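Local coordinates for protein insensitive (Drosophila melanogaster, PDB 4IX7) that preferentially binds the palindromic DNA sequence CCAATTGG through its BEN domain, as a homodimer, and represses transcription of neural-development genes, at residues R41-A45 with K98-N103; T12-V18 with K33-I38; A45-G51 with L64-L68. Residues are numbered along the deposited sequence.

Contact 1 (R41-A45 with K98-N103); sequences RETLA and KCADEN. With nucleotides of chain B.
The axes of helical segments 41-45 and 98-103 approach to 7.8 Å at a signed crossing angle of -108°. Ala45 CA lies 3.9 Å from Asn103 CA and Leu44 CA 4.9 Å from Cys99 CA. In van der Waals packing, Ala45 CB lies 3.3 Å from the carbonyl Glu102 O and Leu44 CB 3.8 Å from Glu102 CG; the apolar pair is Leu44 (m,t) CD2 and Cys99 SG, 4.4 Å apart. Apart from the salt bridge, Asn103 ND2 (chi1 t) donates to Ala45 O at 2.8 Å. The charged interactions centre on Glu102 OE2 (m,m), which takes a salt bridge from Arg41 NH1 (m,m,t) at 2.8 Å and another from Lys98 NZ (t,p,t,t) at 2.6 Å. Against the DNA, Asp101 OD1 accepts a hydrogen bond from N4 of DC4 of chain B at 2.9 Å, Asp101 CG is 3.3 Å from the methyl C7 of DT3 of chain B, and C8 of DG1 of chain B lies over one face of the Arg41 guanidinium. Base recognition by this BEN-domain helix uses Asp101 as acceptor for a cytosine amino group, while Glu102 offsets the like charges of Arg41 and Lys98, whose NH1 and NZ are 3.8 Å apart.

Contact 2 (T12-V18 with K33-I38); sequences TCVPASV and KLLVTI
Strand 13-15, extended and turning at Pro15 into a short helix whose N-cap position that proline holds, passes across the C-terminal part of helix 27-38 (residues 33-38). The short axes approach to 8.9 Å at 96°, almost perpendicular, and Val14 CA is 6.7 Å from Thr37 CA, the nearest pair. No hydrogen bond joins the segments; side chains do the packing. Lys33 comes first, at the exposed margin: its chain (t,p,t,t) runs past Val18, with CE 4.0 Å from Val18 CG1. Leu34, in the m,t rotamer, brings CD2 to 4.1 Å from Val14 CG1. Thr37 then faces the strand. With chi1 m, its OG1 turns back along the helix to donate a hydrogen bond to Lys33 O at 2.8 Å, and its CG2 packs 3.7 Å from Val14 CG1 and 3.9 Å from Pro15 CD; Val18 CG1 (chi1 t) lies 3.6 Å from Thr37 OG1. Ile38 (m,t) closes the helix, its CG1 3.8 Å from Val14 CG1 and its CD1 3.8 Å from Thr12 CG2. Val14 therefore sits among Leu34, Thr37 and Ile38. Strand 4-6 pairs antiparallel with 13-15 to form a small N-terminal hairpin, helix 70-84 borders the interface, contributing Val80 against Leu34, Ile76 against Ile38 and Asp75 as hydrogen-bond partner of Thr12 OG1, and Leu35 packs on Ile95 and Lys98 of helix 88-112.

Contact 3 (A45-G51 with L64-L68); sequences ATHSVTG and LKRML. With nucleotides of chain A.
Gly51, with phi/psi of 74°/7°, lies so close to the other segment that a CB would clash with Met67 N; its CA makes a CH...O contact with Lys65 O at 3.2 Å. The helix ends at Thr46 and the chain becomes extended at His47 and Ser48, running parallel to 66-67. Ser48 pairs with Met67, a selenomethionine, CA to CA 5.0 Å; Ser48 N donates to Arg66 O at 2.9 Å and Leu68 N to Ser48 O at 2.8 Å. Ser48 OG (chi1 p) accepts from Gly51 N at 2.8 Å, an ST motif shaping the turn. His47 CB rests 3.5 Å from Leu68 CD2. Waters link Thr46 O to Arg66 N, and Val49 O to Leu68 O. On the DNA side, Thr50 N and OG1 donate to OP1 of DA7 of chain A at 2.8 and 2.6 Å, and Lys65 (m,t,t,t) places NZ 2.8 Å from OP2 of DT8 of chain A. This is a short, weakly bonded two-stranded parallel sheet beside the BEN domain's DNA-backbone contacts.

How the contacts relate
Along the chain contact 2 closes first; contact 1 then opens, with contact 3 nested inside its loop. Contacts 1 and 3 share Ala45 and helix 41-46, their centres 9 Å apart, and touch where Cys99 SG meets Leu68 CD1 at 3.6 Å. Contact 2 lies on helix 27-38, just before helix 41-46, its centre 16 Å from that of contact 1; Lys98 CE against Val36 CG1 at 3.4 Å joins them. Contacts 2 and 3, with centres 20 Å apart, lie on opposite sides of the chain's centre. Within one BEN domain, contacts 1 and 3 thus bring base and phosphate contacts together, whereas contact 2 packs the N-terminal hairpin without touching DNA.

Contact 1 (R41-A45 with K98-N103)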
loop_
_atom_site.group_PDB
_atom_site.type_symbol
_atom_site.label_atom_id
_atom_site.label_comp_id
_atom_site.label_asym_id
_atom_site.label_seq_id
_atom_site.Cartn_x
_atom_site.Cartn_y
_atom_site.Cartn_z
ATOM N N ARG C 41 -11.391 -20.153 -4.338
ATOM C CA ARG C 41 -11.467 -18.836 -4.968
ATOM C C ARG C 41 -12.718 -18.091 -4.529
ATOM O O ARG C 41 -12.693 -16.868 -4.386
ATOM C CB ARG C 41 -11.436 -18.924 -6.501
ATOM C CG ARG C 41 -10.263 -19.676 -7.076
ATOM C CD ARG C 41 -8.922 -19.124 -6.638
ATOM N NE ARG C 41 -7.862 -19.937 -7.235
ATOM C CZ ARG C 41 -7.117 -19.568 -8.272
ATOM N NH1 ARG C 41 -7.265 -18.367 -8.819
ATOM N NH2 ARG C 41 -6.193 -20.397 -8.736
ATOM N N GLU C 42 -13.808 -18.822 -4.313
ATOM C CA GLU C 42 -15.057 -18.186 -3.893
ATOM C C GLU C 42 -14.905 -17.498 -2.538
ATOM O O GLU C 42 -15.419 -16.400 -2.338
ATOM C CB GLU C 42 -16.213 -19.187 -3.862
ATOM C CG GLU C 42 -17.597 -18.545 -3.718
ATOM C CD GLU C 42 -18.096 -18.473 -2.278
ATOM O OE1 GLU C 42 -19.153 -17.842 -2.047
ATOM O OE2 GLU C 42 -17.442 -19.045 -1.375
ATOM N N THR C 43 -14.198 -18.145 -1.615
ATOM C CA THR C 43 -13.912 -17.543 -0.317
ATOM C C THR C 43 -13.092 -16.257 -0.470
ATOM O O THR C 43 -13.402 -15.232 0.147
ATOM C CB THR C 43 -13.163 -18.536 0.595
ATOM O OG1 THR C 43 -13.980 -19.696 0.806
ATOM C CG2 THR C 43 -12.860 -17.904 1.926
ATOM N N LEU C 44 -12.047 -16.317 -1.296
ATOM C CA LEU C 44 -11.209 -15.150 -1.537
ATOM C C LEU C 44 -12.009 -14.019 -2.172
ATOM O O LEU C 44 -11.764 -12.839 -1.905
ATOM C CB LEU C 44 -10.034 -15.518 -2.450
ATOM C CG LEU C 44 -9.067 -16.551 -1.867
ATOM C CD1 LEU C 44 -7.999 -16.901 -2.903
ATOM C CD2 LEU C 44 -8.416 -16.017 -0.601
ATOM N N ALA C 45 -12.969 -14.387 -3.016
ATOM C CA ALA C 45 -13.722 -13.381 -3.755
ATOM C C ALA C 45 -14.776 -12.690 -2.890
ATOM O O ALA C 45 -15.219 -11.585 -3.206
ATOM C CB ALA C 45 -14.371 -14.008 -4.960
ATOM N N LYS C 98 -5.055 -9.761 -3.660
ATOM C CA LYS C 98 -5.504 -11.040 -4.200
ATOM C C LYS C 98 -7.015 -11.233 -4.007
ATOM O O LYS C 98 -7.707 -11.741 -4.905
ATOM C CB LYS C 98 -4.717 -12.195 -3.574
ATOM C CG LYS C 98 -5.177 -13.590 -4.014
ATOM C CD LYS C 98 -5.196 -13.712 -5.537
ATOM C CE LYS C 98 -5.305 -15.160 -5.969
ATOM N NZ LYS C 98 -5.419 -15.317 -7.461
ATOM N N CYS C 99 -7.523 -10.841 -2.840
ATOM C CA CYS C 99 -8.965 -10.909 -2.587
ATOM C C CYS C 99 -9.723 -10.040 -3.585
ATOM O O CYS C 99 -10.753 -10.445 -4.111
ATOM C CB CYS C 99 -9.295 -10.457 -1.161
ATOM S SG CYS C 99 -8.808 -11.665 0.081
ATOM N N ALA C 100 -9.209 -8.843 -3.845
ATOM C CA ALA C 100 -9.835 -7.947 -4.819
ATOM C C ALA C 100 -9.777 -8.534 -6.226
ATOM O O ALA C 100 -10.736 -8.429 -6.985
ATOM C CB ALA C 100 -9.174 -6.578 -4.776
ATOM N N ASP C 101 -8.660 -9.176 -6.560
ATOM C CA ASP C 101 -8.505 -9.823 -7.866
ATOM C C ASP C 101 -9.528 -10.954 -8.061
ATOM O O ASP C 101 -10.142 -11.085 -9.131
ATOM C CB ASP C 101 -7.085 -10.377 -8.035
ATOM C CG ASP C 101 -6.022 -9.284 -8.138
ATOM O OD1 ASP C 101 -6.363 -8.121 -8.446
ATOM O OD2 ASP C 101 -4.825 -9.598 -7.946
ATOM N N GLU C 102 -9.728 -11.758 -7.023
ATOM C CA GLU C 102 -10.672 -12.874 -7.105
ATOM C C GLU C 102 -12.108 -12.380 -7.155
ATOM O O GLU C 102 -12.961 -12.973 -7.817
ATOM C CB GLU C 102 -10.467 -13.852 -5.949
ATOM C CG GLU C 102 -9.145 -14.597 -6.021
ATOM C CD GLU C 102 -9.050 -15.557 -7.206
ATOM O OE1 GLU C 102 -10.084 -15.894 -7.837
ATOM O OE2 GLU C 102 -7.920 -15.993 -7.509
ATOM N N ASN C 103 -12.379 -11.287 -6.456
ATOM C CA ASN C 103 -13.696 -10.676 -6.519
ATOM C C ASN C 103 -14.014 -10.222 -7.939
ATOM O O ASN C 103 -15.134 -10.396 -8.407
ATOM C CB ASN C 103 -13.790 -9.506 -5.545
ATOM C CG ASN C 103 -15.147 -8.840 -5.562
ATOM O OD1 ASN C 103 -15.366 -7.879 -6.297
ATOM N ND2 ASN C 103 -16.067 -9.347 -4.745
ATOM O "O5'" DG B 1 -6.210 -22.606 -13.160
ATOM C "C5'" DG B 1 -6.395 -21.781 -14.304
ATOM C "C4'" DG B 1 -7.384 -20.673 -14.004
ATOM O "O4'" DG B 1 -8.661 -21.199 -13.579
ATOM C "C3'" DG B 1 -6.999 -19.803 -12.822
ATOM O "O3'" DG B 1 -6.104 -18.857 -13.331
ATOM C "C2'" DG B 1 -8.314 -19.151 -12.441
ATOM C "C1'" DG B 1 -9.288 -20.294 -12.679
ATOM N N9 DG B 1 -9.670 -21.077 -11.509
ATOM C C8 DG B 1 -8.916 -22.067 -10.935
ATOM N N7 DG B 1 -9.502 -22.630 -9.916
ATOM C C5 DG B 1 -10.721 -21.990 -9.822
ATOM C C6 DG B 1 -11.774 -22.194 -8.897
ATOM O O6 DG B 1 -11.816 -23.003 -7.965
ATOM N N1 DG B 1 -12.845 -21.342 -9.132
ATOM C C2 DG B 1 -12.884 -20.413 -10.141
ATOM N N2 DG B 1 -14.007 -19.685 -10.199
ATOM N N3 DG B 1 -11.901 -20.205 -11.018
ATOM C C4 DG B 1 -10.849 -21.027 -10.796
ATOM P P DT B 3 -1.507 -14.506 -10.344
ATOM O OP1 DT B 3 -0.400 -15.460 -10.104
ATOM O OP2 DT B 3 -2.665 -14.417 -9.444
ATOM O "O5'" DT B 3 -0.870 -13.035 -10.417
ATOM C "C5'" DT B 3 0.284 -12.871 -11.196
ATOM C "C4'" DT B 3 0.647 -11.404 -11.201
ATOM O "O4'" DT B 3 -0.375 -10.683 -11.931
ATOM C "C3'" DT B 3 0.719 -10.755 -9.822
ATOM O "O3'" DT B 3 2.048 -10.245 -9.649
ATOM C "C2'" DT B 3 -0.359 -9.675 -9.862
ATOM C "C1'" DT B 3 -0.496 -9.396 -11.345
ATOM N N1 DT B 3 -1.804 -8.855 -11.778
ATOM C C2 DT B 3 -1.818 -7.744 -12.605
ATOM O O2 DT B 3 -0.803 -7.168 -12.972
ATOM N N3 DT B 3 -3.073 -7.326 -12.969
ATOM C C4 DT B 3 -4.275 -7.915 -12.634
ATOM O O4 DT B 3 -5.347 -7.460 -13.023
ATOM C C5 DT B 3 -4.185 -9.074 -11.784
ATOM C C7 DT B 3 -5.429 -9.788 -11.344
ATOM C C6 DT B 3 -2.972 -9.497 -11.414
ATOM P P DC B 4 2.476 -9.534 -8.280
ATOM O OP1 DC B 4 3.941 -9.693 -8.116
ATOM O OP2 DC B 4 1.546 -9.977 -7.216
ATOM O "O5'" DC B 4 2.131 -8.006 -8.540
ATOM C "C5'" DC B 4 2.812 -7.340 -9.594
ATOM C "C4'" DC B 4 2.176 -5.984 -9.793
ATOM O "O4'" DC B 4 0.802 -6.154 -10.200
ATOM C "C3'" DC B 4 2.083 -5.140 -8.525
ATOM O "O3'" DC B 4 3.108 -4.169 -8.648
ATOM C "C2'" DC B 4 0.680 -4.527 -8.550
ATOM C "C1'" DC B 4 0.145 -4.938 -9.909
ATOM N N1 DC B 4 -1.309 -5.248 -9.936
ATOM C C2 DC B 4 -2.169 -4.449 -10.695
ATOM O O2 DC B 4 -1.688 -3.501 -11.322
ATOM N N3 DC B 4 -3.490 -4.734 -10.714
ATOM C C4 DC B 4 -3.965 -5.773 -10.012
ATOM N N4 DC B 4 -5.285 -6.025 -10.059
ATOM C C5 DC B 4 -3.103 -6.590 -9.214
ATOM C C6 DC B 4 -1.796 -6.296 -9.206
#

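Contact 2 (T12-V18 with K33-I38)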
loop_
_atom_site.group_PDB
_atom_site.type_symbol
_atom_site.label_atom_id
_atom_site.label_comp_id
_atom_site.label_asym_id
_atom_site.label_seq_id
_atom_site.Cartn_x
_atom_site.Cartn_y
_atom_site.Cartn_z
ATOM N N THR C 12 -1.765 -24.468 9.896
ATOM C CA THR C 12 -2.313 -24.415 8.549
ATOM C C THR C 12 -1.290 -25.097 7.652
ATOM O O THR C 12 -0.092 -24.806 7.741
ATOM C CB THR C 12 -2.504 -22.965 8.084
ATOM O OG1 THR C 12 -3.322 -22.270 9.038
ATOM C CG2 THR C 12 -3.172 -22.922 6.712
ATOM N N CYS C 13 -1.754 -26.013 6.808
ATOM C CA CYS C 13 -0.847 -26.805 5.979
ATOM C C CYS C 13 -1.085 -26.662 4.484
ATOM O O CYS C 13 -2.194 -26.347 4.036
ATOM C CB CYS C 13 -0.948 -28.286 6.348
ATOM S SG CYS C 13 -0.437 -28.658 8.044
ATOM N N VAL C 14 -0.017 -26.897 3.727
ATOM C CA VAL C 14 -0.072 -27.013 2.277
ATOM C C VAL C 14 0.772 -28.227 1.904
ATOM O O VAL C 14 1.645 -28.625 2.677
ATOM C CB VAL C 14 0.501 -25.748 1.581
ATOM C CG1 VAL C 14 -0.300 -24.510 1.974
ATOM C CG2 VAL C 14 1.979 -25.557 1.927
ATOM N N PRO C 15 0.515 -28.832 0.731
ATOM C CA PRO C 15 1.364 -29.969 0.359
ATOM C C PRO C 15 2.819 -29.543 0.201
ATOM O O PRO C 15 3.088 -28.392 -0.169
ATOM C CB PRO C 15 0.795 -30.404 -0.992
ATOM C CG PRO C 15 -0.610 -29.886 -1.000
ATOM C CD PRO C 15 -0.539 -28.579 -0.265
ATOM N N ALA C 16 3.748 -30.451 0.498
ATOM C CA ALA C 16 5.167 -30.164 0.304
ATOM C C ALA C 16 5.458 -29.753 -1.133
ATOM O O ALA C 16 6.296 -28.880 -1.370
ATOM C CB ALA C 16 6.016 -31.360 0.697
ATOM N N SER C 17 4.770 -30.377 -2.082
ATOM C CA SER C 17 4.974 -30.073 -3.497
ATOM C C SER C 17 4.723 -28.590 -3.771
ATOM O O SER C 17 5.410 -27.976 -4.589
ATOM C CB SER C 17 4.098 -30.960 -4.386
ATOM O OG SER C 17 2.717 -30.752 -4.150
ATOM N N VAL C 18 3.755 -28.014 -3.065
ATOM C CA VAL C 18 3.461 -26.599 -3.215
ATOM C C VAL C 18 4.477 -25.753 -2.448
ATOM O O VAL C 18 5.072 -24.825 -3.001
ATOM C CB VAL C 18 2.020 -26.268 -2.749
ATOM C CG1 VAL C 18 1.781 -24.769 -2.785
ATOM C CG2 VAL C 18 1.009 -26.986 -3.625
ATOM N N LYS C 33 0.175 -17.674 -3.939
ATOM C CA LYS C 33 0.173 -19.128 -4.070
ATOM C C LYS C 33 -0.368 -19.795 -2.816
ATOM O O LYS C 33 -1.171 -20.727 -2.898
ATOM C CB LYS C 33 1.566 -19.668 -4.398
ATOM C CG LYS C 33 1.598 -21.178 -4.630
ATOM C CD LYS C 33 0.629 -21.596 -5.736
ATOM C CE LYS C 33 0.934 -23.005 -6.240
ATOM N NZ LYS C 33 0.010 -23.453 -7.324
ATOM N N LEU C 34 0.064 -19.317 -1.653
ATOM C CA LEU C 34 -0.443 -19.885 -0.407
ATOM C C LEU C 34 -1.949 -19.670 -0.322
ATOM O O LEU C 34 -2.685 -20.578 0.057
ATOM C CB LEU C 34 0.267 -19.270 0.805
ATOM C CG LEU C 34 1.749 -19.632 0.961
ATOM C CD1 LEU C 34 2.407 -18.769 2.027
ATOM C CD2 LEU C 34 1.880 -21.106 1.319
ATOM N N LEU C 35 -2.411 -18.471 -0.667
ATOM C CA LEU C 35 -3.842 -18.176 -0.596
ATOM C C LEU C 35 -4.708 -19.110 -1.430
ATOM O O LEU C 35 -5.733 -19.586 -0.950
ATOM C CB LEU C 35 -4.124 -16.731 -1.005
ATOM C CG LEU C 35 -3.754 -15.652 0.012
ATOM C CD1 LEU C 35 -3.845 -14.298 -0.670
ATOM C CD2 LEU C 35 -4.634 -15.683 1.271
ATOM N N VAL C 36 -4.316 -19.375 -2.673
ATOM C CA VAL C 36 -5.143 -20.224 -3.527
ATOM C C VAL C 36 -4.999 -21.699 -3.189
ATOM O O VAL C 36 -5.758 -22.529 -3.690
ATOM C CB VAL C 36 -4.880 -19.988 -5.027
ATOM C CG1 VAL C 36 -5.226 -18.542 -5.380
ATOM C CG2 VAL C 36 -3.433 -20.348 -5.395
ATOM N N THR C 37 -4.018 -22.022 -2.350
ATOM C CA THR C 37 -3.859 -23.389 -1.862
ATOM C C THR C 37 -4.722 -23.626 -0.624
ATOM O O THR C 37 -5.291 -24.709 -0.441
ATOM C CB THR C 37 -2.375 -23.699 -1.543
ATOM O OG1 THR C 37 -1.581 -23.467 -2.715
ATOM C CG2 THR C 37 -2.209 -25.166 -1.136
ATOM N N ILE C 38 -4.862 -22.589 0.194
ATOM C CA ILE C 38 -5.485 -22.697 1.512
ATOM C C ILE C 38 -6.979 -22.351 1.478
ATOM O O ILE C 38 -7.777 -22.919 2.238
ATOM C CB ILE C 38 -4.734 -21.796 2.518
ATOM C CG1 ILE C 38 -3.352 -22.388 2.810
ATOM C CG2 ILE C 38 -5.527 -21.586 3.798
ATOM C CD1 ILE C 38 -2.375 -21.373 3.372
#

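Contact 3 (A45-G51 with L64-L68)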
loop_
_atom_site.group_PDB
_atom_site.type_symbol
_atom_site.label_atom_id
_atom_site.label_comp_id
_atom_site.label_asym_id
_atom_site.label_seq_id
_atom_site.Cartn_x
_atom_site.Cartn_y
_atom_site.Cartn_z
ATOM N N ALA C 45 -12.969 -14.387 -3.016
ATOM C CA ALA C 45 -13.722 -13.381 -3.755
ATOM C C ALA C 45 -14.776 -12.690 -2.890
ATOM O O ALA C 45 -15.219 -11.585 -3.206
ATOM C CB ALA C 45 -14.371 -14.008 -4.960
ATOM N N THR C 46 -15.166 -13.332 -1.796
ATOM C CA THR C 46 -16.259 -12.817 -0.962
ATOM C C THR C 46 -15.832 -12.356 0.421
ATOM O O THR C 46 -16.663 -11.871 1.189
ATOM C CB THR C 46 -17.353 -13.885 -0.767
ATOM O OG1 THR C 46 -16.779 -15.069 -0.183
ATOM C CG2 THR C 46 -17.997 -14.231 -2.094
ATOM N N HIS C 47 -14.552 -12.518 0.749
ATOM C CA HIS C 47 -14.028 -12.139 2.055
ATOM C C HIS C 47 -12.952 -11.076 1.896
ATOM O O HIS C 47 -12.496 -10.804 0.784
ATOM C CB HIS C 47 -13.441 -13.355 2.777
ATOM C CG HIS C 47 -14.478 -14.315 3.274
ATOM N ND1 HIS C 47 -15.375 -14.953 2.438
ATOM C CD2 HIS C 47 -14.767 -14.739 4.528
ATOM C CE1 HIS C 47 -16.162 -15.734 3.160
ATOM N NE2 HIS C 47 -15.817 -15.622 4.428
ATOM N N SER C 48 -12.558 -10.486 3.018
ATOM C CA SER C 48 -11.472 -9.526 3.059
ATOM C C SER C 48 -10.503 -9.853 4.194
ATOM O O SER C 48 -10.764 -10.723 5.030
ATOM C CB SER C 48 -12.020 -8.109 3.238
ATOM O OG SER C 48 -12.688 -7.993 4.490
ATOM N N VAL C 49 -9.390 -9.129 4.248
ATOM C CA VAL C 49 -8.426 -9.343 5.317
ATOM C C VAL C 49 -9.014 -9.010 6.683
ATOM O O VAL C 49 -8.834 -9.769 7.640
ATOM C CB VAL C 49 -7.142 -8.517 5.088
ATOM C CG1 VAL C 49 -6.222 -8.597 6.297
ATOM C CG2 VAL C 49 -6.433 -9.015 3.843
ATOM N N THR C 50 -9.734 -7.892 6.767
ATOM C CA THR C 50 -10.194 -7.367 8.057
ATOM C C THR C 50 -11.683 -7.528 8.346
ATOM O O THR C 50 -12.099 -7.427 9.504
ATOM C CB THR C 50 -9.874 -5.865 8.220
ATOM O OG1 THR C 50 -10.658 -5.103 7.291
ATOM C CG2 THR C 50 -8.388 -5.595 8.000
ATOM N N GLY C 51 -12.485 -7.747 7.308
ATOM C CA GLY C 51 -13.929 -7.819 7.467
ATOM C C GLY C 51 -14.589 -6.465 7.700
ATOM O O GLY C 51 -15.789 -6.398 7.971
ATOM N N LEU C 64 -21.073 -6.379 2.501
ATOM C CA LEU C 64 -20.032 -6.374 3.533
ATOM C C LEU C 64 -19.331 -7.735 3.577
ATOM O O LEU C 64 -19.949 -8.751 3.895
ATOM C CB LEU C 64 -20.585 -5.986 4.920
ATOM C CG LEU C 64 -19.601 -6.059 6.103
ATOM C CD1 LEU C 64 -18.393 -5.150 5.913
ATOM C CD2 LEU C 64 -20.298 -5.741 7.426
ATOM N N LYS C 65 -18.042 -7.747 3.253
ATOM C CA LYS C 65 -17.272 -8.989 3.217
ATOM C C LYS C 65 -16.756 -9.349 4.594
ATOM O O LYS C 65 -16.253 -8.476 5.320
ATOM C CB LYS C 65 -16.088 -8.831 2.264
ATOM C CG LYS C 65 -16.517 -8.514 0.849
ATOM C CD LYS C 65 -15.336 -8.361 -0.089
ATOM C CE LYS C 65 -15.771 -7.908 -1.473
ATOM N NZ LYS C 65 -14.597 -7.384 -2.246
ATOM N N ARG C 66 -16.880 -10.621 4.962
ATOM C CA ARG C 66 -16.389 -11.090 6.260
ATOM C C ARG C 66 -14.885 -11.305 6.211
ATOM O O ARG C 66 -14.299 -11.446 5.135
ATOM C CB ARG C 66 -17.061 -12.410 6.667
ATOM C CG ARG C 66 -18.577 -12.462 6.520
ATOM C CD ARG C 66 -19.269 -11.357 7.286
ATOM N NE ARG C 66 -19.090 -11.446 8.735
ATOM C CZ ARG C 66 -19.733 -10.668 9.600
ATOM N NH1 ARG C 66 -20.593 -9.762 9.153
ATOM N NH2 ARG C 66 -19.516 -10.789 10.903
HETATM N N MSE C 67 -14.257 -11.366 7.374
HETATM C CA MSE C 67 -12.819 -11.580 7.406
HETATM C C MSE C 67 -12.439 -13.032 7.074
HETATM O O MSE C 67 -13.135 -13.984 7.444
HETATM C CB MSE C 67 -12.226 -11.143 8.749
HETATM C CG MSE C 67 -12.308 -12.208 9.803
HETATM SE SE MSE C 67 -11.573 -11.598 11.479
HETATM C CE MSE C 67 -10.104 -10.542 10.833
ATOM N N LEU C 68 -11.337 -13.186 6.340
ATOM C CA LEU C 68 -10.752 -14.504 6.110
ATOM C C LEU C 68 -10.338 -15.095 7.454
ATOM O O LEU C 68 -9.945 -14.359 8.364
ATOM C CB LEU C 68 -9.517 -14.379 5.208
ATOM C CG LEU C 68 -9.812 -14.054 3.746
ATOM C CD1 LEU C 68 -8.505 -13.668 3.043
ATOM C CD2 LEU C 68 -10.481 -15.235 3.062
ATOM P P DA A 7 -9.068 -4.805 4.004
ATOM O OP1 DA A 7 -9.746 -5.772 4.900
ATOM O OP2 DA A 7 -8.034 -5.251 3.041
ATOM O "O5'" DA A 7 -10.154 -4.049 3.146
ATOM C "C5'" DA A 7 -11.328 -3.598 3.807
ATOM C "C4'" DA A 7 -12.272 -3.018 2.775
ATOM O "O4'" DA A 7 -11.769 -1.711 2.379
ATOM C "C3'" DA A 7 -12.453 -3.822 1.491
ATOM O "O3'" DA A 7 -13.795 -3.631 1.031
ATOM C "C2'" DA A 7 -11.452 -3.187 0.520
ATOM C "C1'" DA A 7 -11.436 -1.733 1.001
ATOM N N9 DA A 7 -10.144 -1.054 0.854
ATOM C C8 DA A 7 -8.894 -1.576 1.087
ATOM N N7 DA A 7 -7.918 -0.724 0.855
ATOM C C5 DA A 7 -8.571 0.440 0.455
ATOM C C6 DA A 7 -8.106 1.710 0.057
ATOM N N6 DA A 7 -6.803 2.050 0.009
ATOM N N1 DA A 7 -9.033 2.631 -0.283
ATOM C C2 DA A 7 -10.336 2.308 -0.242
ATOM N N3 DA A 7 -10.894 1.145 0.115
ATOM C C4 DA A 7 -9.945 0.242 0.437
ATOM P P DT A 8 -14.347 -4.445 -0.237
ATOM O OP1 DT A 8 -15.798 -4.696 -0.013
ATOM O OP2 DT A 8 -13.443 -5.577 -0.498
ATOM O "O5'" DT A 8 -14.201 -3.405 -1.447
ATOM C "C5'" DT A 8 -14.974 -2.217 -1.406
ATOM C "C4'" DT A 8 -14.538 -1.308 -2.542
ATOM O "O4'" DT A 8 -13.197 -0.842 -2.272
ATOM C "C3'" DT A 8 -14.453 -1.995 -3.899
ATOM O "O3'" DT A 8 -15.563 -1.556 -4.667
ATOM C "C2'" DT A 8 -13.135 -1.528 -4.517
ATOM C "C1'" DT A 8 -12.648 -0.483 -3.530
ATOM N N1 DT A 8 -11.178 -0.416 -3.332
ATOM C C2 DT A 8 -10.557 0.797 -3.513
ATOM O O2 DT A 8 -11.162 1.802 -3.844
ATOM N N3 DT A 8 -9.201 0.787 -3.305
ATOM C C4 DT A 8 -8.437 -0.308 -2.941
ATOM O O4 DT A 8 -7.228 -0.214 -2.771
ATOM C C5 DT A 8 -9.153 -1.543 -2.761
ATOM C C7 DT A 8 -8.415 -2.786 -2.358
ATOM C C6 DT A 8 -10.477 -1.542 -2.968
ATOM P P DA A 6 -3.208 -2.385 7.079
ATOM O OP1 DA A 6 -3.133 -3.602 7.898
ATOM O OP2 DA A 6 -2.215 -2.102 6.016
ATOM O "O5'" DA A 6 -4.633 -2.326 6.360
ATOM C "C5'" DA A 6 -5.773 -2.609 7.140
ATOM C "C4'" DA A 6 -7.011 -2.505 6.269
ATOM O "O4'" DA A 6 -7.117 -1.150 5.758
ATOM C "C3'" DA A 6 -7.069 -3.414 5.042
ATOM O "O3'" DA A 6 -8.462 -3.624 4.925
ATOM C "C2'" DA A 6 -6.504 -2.501 3.947
ATOM C "C1'" DA A 6 -7.125 -1.162 4.344
ATOM N N9 DA A 6 -6.421 0.045 3.925
ATOM C C8 DA A 6 -5.073 0.273 3.814
ATOM N N7 DA A 6 -4.786 1.500 3.437
ATOM C C5 DA A 6 -6.020 2.129 3.327
ATOM C C6 DA A 6 -6.412 3.434 2.960
ATOM N N6 DA A 6 -5.543 4.397 2.642
ATOM N N1 DA A 6 -7.745 3.704 2.946
ATOM C C2 DA A 6 -8.600 2.730 3.267
ATOM N N3 DA A 6 -8.346 1.474 3.627
ATOM C C4 DA A 6 -7.030 1.237 3.625
HETATM O O HOH W 1 -17.956 -12.754 3.328
HETATM O O HOH W 2 -12.838 -10.076 -1.850
HETATM O O HOH W 3 -14.597 -6.122 4.264
HETATM O O HOH W 4 -8.068 -12.297 8.261
#